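Local coordinates for latency-associated nuclear antigen (Murid herpesvirus 4, PDB 4BLG), which binds DNA through this C-terminal domain, which pairs with a second copy of itself, and acts in viral latency, at the interface of chains A and B. Sequence-based numbering; all coordinates share one arbitrary frame. Chains: chain A/B, Latency-associated nuclear antigen.

The interface of chains A and B. Residues chain A 33, 37, 64, 127-129; chain B 71-74, 77, 79.
B:Val74 packs against an apolar surface of chain A made by A:Pro33, A:Leu64, A:Leu127 and A:Pro128, with A:Phe37 at its rim. B:Val74 CG1 lies anti to the backbone N (chi1 -178°) and points to the ring of A:Pro33, 4.0 Å from A:Pro33 CG. B:Val74 CG2 turns the other way and meets CB of A:Leu127 at 4.0 Å, with the ring of A:Pro128 and CD1 of A:Leu64 also beside it. A:Phe37 stands further back, its CE1 4.5 Å from B:Val74 CG1.

The ring of A:Pro128 runs antiparallel past B:Val74 and lies across the end of B:Gln79 at about a right angle. The B:Gln79 side chain is poorly ordered and modelled too close to the ring, so the detail of that packing is doubtful. In A:Leu127, chi1 of -55° sets CG beside the backbone N, and chi2 of 145° turns branch CD2 toward chain B, 3.8 Å from CB of B:Leu71 and 3.6 Å from O of B:Pro72. A:Leu64 adds its CB, which sits 3.5 Å from CG of the B:Pro72 ring.

No hydrogen bond crosses this patch, so the fit is apolar packing. Within chain B, the hydroxyl OG1 of B:Thr77 binds O of B:Val74 at 2.9 Å, in the carbonyl plane on a lone pair. It probably steadies the loop that carries the valine.

The patch is part of a two-fold symmetric dimer interface, and its twin has the chains exchanged. The chain B loop following strand 69-70 packs on chain A at the start of strand 64-65, the loop between helix 24-27 and strand 39-45, and the C-terminal tail beyond strand 115-122.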
# COMPACT_ATOMS: atom_id res chain seq x y z
N PRO A 33 16.62 -8.47 9.06
CA PRO A 33 15.54 -8.35 8.08
C PRO A 33 15.97 -8.99 6.78
O PRO A 33 17.16 -9.15 6.55
CB PRO A 33 15.37 -6.84 7.92
CG PRO A 33 16.69 -6.27 8.27
CD PRO A 33 17.28 -7.18 9.32
N PHE A 37 11.95 -6.97 0.28
CA PHE A 37 10.56 -7.27 0.62
C PHE A 37 9.74 -7.32 -0.66
O PHE A 37 9.31 -6.28 -1.16
CB PHE A 37 10.01 -6.19 1.55
CG PHE A 37 10.66 -6.16 2.89
CD1 PHE A 37 11.85 -5.47 3.08
CD2 PHE A 37 10.10 -6.83 3.97
CE1 PHE A 37 12.47 -5.45 4.32
CE2 PHE A 37 10.70 -6.80 5.22
CZ PHE A 37 11.89 -6.11 5.39
N LEU A 64 7.32 -5.64 8.53
CA LEU A 64 7.29 -4.21 8.81
C LEU A 64 5.97 -3.66 8.33
O LEU A 64 5.56 -3.90 7.19
CB LEU A 64 8.44 -3.51 8.10
CG LEU A 64 9.82 -4.16 8.25
CD1 LEU A 64 10.84 -3.38 7.46
CD2 LEU A 64 10.24 -4.25 9.70
N LEU A 127 11.76 -0.33 -0.28
CA LEU A 127 12.42 -0.13 1.00
C LEU A 127 13.92 -0.33 0.82
O LEU A 127 14.36 -1.16 0.02
CB LEU A 127 11.88 -1.12 2.03
CG LEU A 127 10.36 -1.09 2.21
CD1 LEU A 127 9.83 -2.48 2.50
CD2 LEU A 127 9.97 -0.12 3.31
N PRO A 128 14.73 0.44 1.56
CA PRO A 128 16.19 0.38 1.45
C PRO A 128 16.79 -1.00 1.71
O PRO A 128 16.12 -1.92 2.16
CB PRO A 128 16.66 1.36 2.54
CG PRO A 128 15.47 1.58 3.40
CD PRO A 128 14.29 1.46 2.52
N GLU A 129 18.08 -1.10 1.41
CA GLU A 129 18.81 -2.36 1.51
C GLU A 129 19.98 -2.16 2.48
O GLU A 129 20.64 -1.12 2.45
CB GLU A 129 19.33 -2.76 0.13
CG GLU A 129 19.63 -1.57 -0.77
CD GLU A 129 20.32 -1.98 -2.06
OE1 GLU A 129 19.93 -3.02 -2.63
OE2 GLU A 129 21.24 -1.26 -2.49
N LEU B 71 6.52 4.76 4.64
CA LEU B 71 6.99 3.38 4.72
C LEU B 71 7.72 3.22 6.05
O LEU B 71 8.30 4.18 6.56
CB LEU B 71 7.92 3.04 3.56
CG LEU B 71 7.35 3.07 2.14
CD1 LEU B 71 8.46 2.85 1.13
CD2 LEU B 71 6.26 2.04 1.95
N PRO B 72 7.69 2.01 6.61
CA PRO B 72 8.39 1.77 7.87
C PRO B 72 9.90 1.75 7.65
O PRO B 72 10.35 1.39 6.57
CB PRO B 72 7.91 0.38 8.26
CG PRO B 72 7.65 -0.29 6.96
CD PRO B 72 7.09 0.78 6.07
N LEU B 73 10.66 2.15 8.66
CA LEU B 73 12.11 2.07 8.57
C LEU B 73 12.53 0.62 8.69
O LEU B 73 11.91 -0.16 9.40
CB LEU B 73 12.78 2.88 9.69
CG LEU B 73 12.45 4.36 9.82
CD1 LEU B 73 13.06 4.88 11.11
CD2 LEU B 73 12.97 5.17 8.63
N VAL B 74 13.61 0.28 7.99
CA VAL B 74 14.15 -1.07 8.01
C VAL B 74 15.25 -1.14 9.06
O VAL B 74 16.25 -0.42 8.95
CB VAL B 74 14.74 -1.45 6.65
CG1 VAL B 74 15.25 -2.89 6.67
CG2 VAL B 74 13.71 -1.26 5.55
N THR B 77 19.56 -0.50 9.05
CA THR B 77 20.03 0.49 8.09
C THR B 77 20.00 1.83 8.80
O THR B 77 19.43 1.96 9.89
CB THR B 77 19.17 0.54 6.80
OG1 THR B 77 17.88 1.08 7.11
CG2 THR B 77 19.02 -0.85 6.19
N GLN B 79 18.79 4.89 7.73
CA GLN B 79 18.02 5.80 6.90
C GLN B 79 18.01 7.12 7.62
O GLN B 79 17.92 7.18 8.85
CB GLN B 79 16.61 5.29 6.66
CG GLN B 79 16.57 3.79 6.54
CD GLN B 79 15.21 3.25 6.21
OE1 GLN B 79 14.21 3.97 6.22
NE2 GLN B 79 15.16 1.97 5.92